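Ribose-phosphate pyrophosphokinase (Sulfolobus solfataricus, PDB 4TWB) catalyses the transfer of the pyrophosphoryl group of ATP to ribose 5-phosphate, making phosphoribosyl diphosphate (PRPP) and AMP with the help of magnesium ions. Local coordinates at residues 25-30 with 39-44; 158-163 with 205-210. All coordinates share one frame; numbering follows the deposited sequence.

Contact 1: residues 25-30 with 39-44; sequences VKVENK and IRVPSS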
loop_
_atom_site.group_PDB
_atom_site.type_symbol
_atom_site.label_atom_id
_atom_site.label_comp_id
_atom_site.label_asym_id
_atom_site.label_seq_id
_atom_site.Cartn_x
_atom_site.Cartn_y
_atom_site.Cartn_z
ATOM N N VAL A 25 0.303 23.777 -5.498
ATOM C CA VAL A 25 0.310 23.502 -4.065
ATOM C C VAL A 25 0.849 22.099 -3.797
ATOM O O VAL A 25 0.272 21.110 -4.252
ATOM C CB VAL A 25 -1.107 23.606 -3.500
ATOM C CG1 VAL A 25 -1.177 22.984 -2.122
ATOM C CG2 VAL A 25 -1.553 25.058 -3.476
ATOM N N LYS A 26 1.955 22.010 -3.062
ATOM C CA LYS A 26 2.562 20.709 -2.757
ATOM C C LYS A 26 2.058 20.070 -1.454
ATOM O O LYS A 26 2.039 20.711 -0.396
ATOM C CB LYS A 26 4.095 20.806 -2.738
ATOM C CG LYS A 26 4.718 20.955 -4.121
ATOM C CD LYS A 26 5.939 20.063 -4.260
ATOM C CE LYS A 26 6.372 19.936 -5.721
ATOM N NZ LYS A 26 7.193 18.709 -5.994
ATOM N N VAL A 27 1.657 18.801 -1.541
ATOM C CA VAL A 27 1.240 18.022 -0.369
ATOM C C VAL A 27 2.412 17.741 0.582
ATOM O O VAL A 27 3.480 17.289 0.170
ATOM C CB VAL A 27 0.596 16.680 -0.782
ATOM C CG1 VAL A 27 0.719 15.661 0.330
ATOM C CG2 VAL A 27 -0.848 16.877 -1.153
ATOM N N GLU A 28 2.207 18.025 1.859
ATOM C CA GLU A 28 3.202 17.699 2.874
ATOM C C GLU A 28 3.109 16.203 3.159
ATOM O O GLU A 28 2.020 15.664 3.407
ATOM C CB GLU A 28 2.957 18.515 4.147
ATOM C CG GLU A 28 4.038 18.380 5.212
ATOM C CD GLU A 28 3.692 19.127 6.509
ATOM O OE1 GLU A 28 2.723 19.930 6.519
ATOM O OE2 GLU A 28 4.399 18.904 7.519
ATOM N N ASN A 29 4.242 15.517 3.103
ATOM C CA ASN A 29 4.204 14.080 3.299
ATOM C C ASN A 29 5.495 13.538 3.900
ATOM O O ASN A 29 6.590 13.881 3.452
ATOM C CB ASN A 29 3.864 13.377 1.983
ATOM C CG ASN A 29 5.087 12.859 1.260
ATOM O OD1 ASN A 29 5.677 13.559 0.422
ATOM N ND2 ASN A 29 5.477 11.617 1.577
ATOM N N LYS A 30 5.358 12.712 4.937
ATOM C CA LYS A 30 6.509 12.067 5.570
ATOM C C LYS A 30 6.164 10.639 5.960
ATOM O O LYS A 30 5.005 10.231 5.894
ATOM C CB LYS A 30 6.991 12.850 6.804
ATOM C CG LYS A 30 5.879 13.328 7.738
ATOM C CD LYS A 30 6.413 13.666 9.145
ATOM C CE LYS A 30 5.274 14.028 10.111
ATOM N NZ LYS A 30 5.625 13.852 11.543
ATOM N N ILE A 39 0.118 12.529 5.728
ATOM C CA ILE A 39 -0.409 13.279 4.597
ATOM C C ILE A 39 -1.131 14.545 5.050
ATOM O O ILE A 39 -2.088 14.476 5.816
ATOM C CB ILE A 39 -1.407 12.407 3.790
ATOM C CG1 ILE A 39 -0.668 11.258 3.093
ATOM C CG2 ILE A 39 -2.187 13.253 2.790
ATOM C CD1 ILE A 39 0.333 11.706 2.074
ATOM N N ARG A 40 -0.677 15.697 4.564
ATOM C CA ARG A 40 -1.337 16.971 4.854
ATOM C C ARG A 40 -1.465 17.878 3.615
ATOM O O ARG A 40 -0.488 18.123 2.909
ATOM C CB ARG A 40 -0.584 17.720 5.949
ATOM C CG ARG A 40 -1.388 18.856 6.548
ATOM C CD ARG A 40 -0.492 19.854 7.251
ATOM N NE ARG A 40 -1.252 21.016 7.700
ATOM C CZ ARG A 40 -0.759 21.988 8.461
ATOM N NH1 ARG A 40 0.506 21.943 8.864
ATOM N NH2 ARG A 40 -1.533 23.005 8.823
ATOM N N VAL A 41 -2.668 18.393 3.370
ATOM C CA VAL A 41 -2.925 19.276 2.232
ATOM C C VAL A 41 -2.935 20.743 2.663
ATOM O O VAL A 41 -3.945 21.234 3.177
ATOM C CB VAL A 41 -4.273 18.953 1.586
ATOM C CG1 VAL A 41 -4.537 19.910 0.434
ATOM C CG2 VAL A 41 -4.307 17.507 1.112
ATOM N N PRO A 42 -1.823 21.457 2.406
ATOM C CA PRO A 42 -1.390 22.642 3.169
ATOM C C PRO A 42 -2.084 23.965 2.851
ATOM O O PRO A 42 -1.710 24.981 3.447
ATOM C CB PRO A 42 0.107 22.764 2.821
ATOM C CG PRO A 42 0.417 21.612 1.867
ATOM C CD PRO A 42 -0.905 21.178 1.295
ATOM N N SER A 43 -3.059 23.969 1.948
ATOM C CA SER A 43 -3.726 25.228 1.613
ATOM C C SER A 43 -5.218 25.199 1.890
ATOM O O SER A 43 -5.755 24.221 2.421
ATOM C CB SER A 43 -3.493 25.617 0.142
ATOM O OG SER A 43 -2.472 26.601 -0.004
ATOM N N SER A 44 -5.866 26.307 1.541
ATOM C CA SER A 44 -7.307 26.337 1.416
ATOM C C SER A 44 -7.625 25.898 -0.008
ATOM O O SER A 44 -6.804 26.037 -0.920
ATOM C CB SER A 44 -7.859 27.737 1.691
ATOM O OG SER A 44 -9.270 27.770 1.539
#

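Contact 2: residues 158-163 with 205-210; sequences DPFILA and INLKGK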
loop_
_atom_site.group_PDB
_atom_site.type_symbol
_atom_site.label_atom_id
_atom_site.label_comp_id
_atom_site.label_asym_id
_atom_site.label_seq_id
_atom_site.Cartn_x
_atom_site.Cartn_y
_atom_site.Cartn_z
ATOM N N ASP A 158 17.334 7.090 -40.004
ATOM C CA ASP A 158 16.753 5.944 -40.720
ATOM C C ASP A 158 16.119 4.925 -39.750
ATOM O O ASP A 158 16.645 3.828 -39.548
ATOM C CB ASP A 158 17.800 5.269 -41.625
ATOM C CG ASP A 158 17.186 4.293 -42.617
ATOM O OD1 ASP A 158 17.879 3.328 -43.007
ATOM O OD2 ASP A 158 16.016 4.490 -43.009
ATOM N N PRO A 159 14.974 5.289 -39.154
ATOM C CA PRO A 159 14.310 4.451 -38.163
ATOM C C PRO A 159 13.394 3.399 -38.774
ATOM O O PRO A 159 12.633 3.679 -39.687
ATOM C CB PRO A 159 13.442 5.454 -37.392
ATOM C CG PRO A 159 13.726 6.809 -37.989
ATOM C CD PRO A 159 14.261 6.559 -39.339
ATOM N N PHE A 160 13.477 2.184 -38.262
ATOM C CA PHE A 160 12.440 1.197 -38.485
ATOM C C PHE A 160 11.773 0.924 -37.129
ATOM O O PHE A 160 12.441 0.723 -36.120
ATOM C CB PHE A 160 13.025 -0.087 -39.072
ATOM C CG PHE A 160 11.991 -1.122 -39.410
ATOM C CD1 PHE A 160 11.521 -1.256 -40.704
ATOM C CD2 PHE A 160 11.479 -1.950 -38.428
ATOM C CE1 PHE A 160 10.571 -2.200 -41.012
ATOM C CE2 PHE A 160 10.527 -2.888 -38.729
ATOM C CZ PHE A 160 10.071 -3.019 -40.026
ATOM N N ILE A 161 10.454 0.929 -37.091
ATOM C CA ILE A 161 9.762 0.788 -35.821
ATOM C C ILE A 161 9.125 -0.582 -35.648
ATOM O O ILE A 161 8.212 -0.957 -36.379
ATOM C CB ILE A 161 8.759 1.917 -35.618
ATOM C CG1 ILE A 161 9.528 3.173 -35.203
ATOM C CG2 ILE A 161 7.738 1.549 -34.568
ATOM C CD1 ILE A 161 8.869 4.444 -35.613
ATOM N N LEU A 162 9.637 -1.326 -34.670
ATOM C CA LEU A 162 9.291 -2.730 -34.473
ATOM C C LEU A 162 8.512 -2.922 -33.184
ATOM O O LEU A 162 8.973 -2.534 -32.111
ATOM C CB LEU A 162 10.564 -3.572 -34.408
ATOM C CG LEU A 162 10.545 -5.019 -34.897
ATOM C CD1 LEU A 162 11.483 -5.826 -34.030
ATOM C CD2 LEU A 162 9.155 -5.597 -34.855
ATOM N N ALA A 163 7.333 -3.531 -33.294
ATOM C CA ALA A 163 6.490 -3.852 -32.138
ATOM C C ALA A 163 6.670 -5.320 -31.740
ATOM O O ALA A 163 6.533 -6.201 -32.576
ATOM C CB ALA A 163 5.039 -3.569 -32.464
ATOM N N ILE A 205 9.950 -6.524 -42.547
ATOM C CA ILE A 205 11.045 -7.505 -42.487
ATOM C C ILE A 205 12.307 -7.039 -43.235
ATOM O O ILE A 205 13.416 -7.530 -42.990
ATOM C CB ILE A 205 10.575 -8.927 -42.911
ATOM C CG1 ILE A 205 10.086 -9.699 -41.682
ATOM C CG2 ILE A 205 11.694 -9.705 -43.594
ATOM C CD1 ILE A 205 9.386 -8.833 -40.637
ATOM N N ASN A 206 12.125 -6.070 -44.128
ATOM C CA ASN A 206 13.231 -5.387 -44.768
ATOM C C ASN A 206 13.785 -4.358 -43.795
ATOM O O ASN A 206 14.094 -3.226 -44.169
ATOM C CB ASN A 206 12.775 -4.715 -46.066
ATOM C CG ASN A 206 13.935 -4.405 -47.012
ATOM O OD1 ASN A 206 15.078 -4.227 -46.584
ATOM N ND2 ASN A 206 13.637 -4.335 -48.305
ATOM N N LEU A 207 13.884 -4.754 -42.530
ATOM C CA LEU A 207 14.551 -3.938 -41.530
ATOM C C LEU A 207 16.046 -4.124 -41.715
ATOM O O LEU A 207 16.856 -3.485 -41.053
ATOM C CB LEU A 207 14.093 -4.314 -40.118
ATOM C CG LEU A 207 14.241 -5.755 -39.634
ATOM C CD1 LEU A 207 15.624 -5.985 -39.032
ATOM C CD2 LEU A 207 13.163 -6.052 -38.616
ATOM N N LYS A 208 16.385 -5.019 -42.637
ATOM C CA LYS A 208 17.746 -5.214 -43.113
ATOM C C LYS A 208 18.469 -3.870 -43.218
ATOM O O LYS A 208 18.048 -2.982 -43.955
ATOM C CB LYS A 208 17.699 -5.912 -44.481
ATOM C CG LYS A 208 19.024 -6.454 -44.997
ATOM C CD LYS A 208 19.242 -7.901 -44.580
ATOM C CE LYS A 208 20.591 -8.417 -45.069
ATOM N NZ LYS A 208 20.902 -9.767 -44.522
ATOM N N GLY A 209 19.543 -3.721 -42.449
ATOM C CA GLY A 209 20.393 -2.543 -42.514
ATOM C C GLY A 209 19.854 -1.276 -41.878
ATOM O O GLY A 209 20.508 -0.231 -41.929
ATOM N N LYS A 210 18.671 -1.361 -41.275
ATOM C CA LYS A 210 18.023 -0.192 -40.672
ATOM C C LYS A 210 18.261 -0.067 -39.160
ATOM O O LYS A 210 18.594 -1.043 -38.495
ATOM C CB LYS A 210 16.522 -0.189 -40.973
ATOM C CG LYS A 210 16.203 -0.106 -42.448
ATOM C CD LYS A 210 14.847 0.532 -42.695
ATOM C CE LYS A 210 14.525 0.618 -44.190
ATOM N NZ LYS A 210 15.576 1.363 -44.953
#

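Contact 1: residues 25-30 with 39-44
E28 and R40 form a hydrogen-bonded antiparallel pair in the hairpin of strands 24-31 and 37-40: E28 N donates to R40 O (2.9 Å), and R40 N to E28 O. R40 can be followed outward. Its CB sits 4.1 Å from E28 CB. With CG anti to the backbone N (chi1 -165°) and the chain extended from there to NE, CD passes E28 OE1 at 3.3 Å. The guanidinium receives the same oxygen obliquely, its plane turned 40° from the carboxylate; NH1 to E28 OE1, at 3.8 Å, is a long salt bridge. NH2 finds a stronger mate in D100 of the second subunit. On the other face of the hairpin, N29 CB rests on I39 CD1 (3.9 Å). Beyond the paired residues, before E28 and after R40, V25 sets CG1 against P42 CD (3.9 Å) and CG2 against S43 OG (3.9 Å). An alanine in place of V25 would probably open a gap beside P42 and S43 by taking both methyls from them. With E28 at long range and NH2 bonded to the second subunit, R40's positive charge is probably balanced mainly across the dimer interface, E28 adding a weaker pull.

Contact 2: residues 158-163 with 205-210
F160 and L207 meet on the parallel sheet of the phosphoribosyltransferase domain, where the loop 205-210 closes over strand 159-163 before running into strand 211-216. L207 CB stands over the centre of the F160 ring, 3.8 Å from the centroid and only 8° off the ring normal, a CH-pi contact. The two side chains cross at about a right angle. L207 CG lies between the backbone N and the carbonyl carbon (chi1 57°), and from it CD2 extends to the rim at F160 CE2 (4.1 Å). L207 also packs on V212 and L235, while F160 touches P182 and S184, so both residues belong to a buried patch on this side of the sheet.

The second half of the loop is a type II beta turn, L207 to K210, closed by K210 N donating to L207 O at 2.8 Å; G209 takes the positive phi of its third position. In the sheet, 159-163 runs parallel between 183-185 and 211-216, and helix 169-178 makes the beta-alpha-beta crossover to 183-185, packing against I161 on the face away from F160. Backbone bonds from F160 to D211 and V213 tie the strand to the one the turn leads into.

K210 covers the start of the strand. Its CB lies 4.0 Å from F160 CB, and CD touches the same atom at 4.1 Å, coming obliquely to the ring. A bend at the last torsion (chi4 -57°) then places NZ in front of the D158 carboxylate, forming a salt bridge with 3.6 Å from NZ to D158 OD1. The other oxygen, D158 OD2, is almost as near NZ (3.7 Å), so the ammonium faces both oxygens, and the two side chains cross at about a right angle.

Overall arrangement
Contact 1 and contact 2 lie on opposite sides of the chain's centre, about 48 Å between centres, and share no strand. Each belongs to its own PRTase-like half, N-terminal for contact 1, phosphoribosyltransferase for contact 2. Both are partly buried: in contact 1, V27, I39 and V41 lie inside while E28 and P42 are exposed; in contact 2 the aromatic contact is buried and the lysine-aspartate pair lies at the more exposed end. Contact 1 is a hairpin at the edge of the mixed sheet within this chain, held by backbone hydrogen bonds, where the second subunit bonds to the backbone of 39-44 and to R40. Contact 2 lacks such bonds, and the other subunit does not touch it.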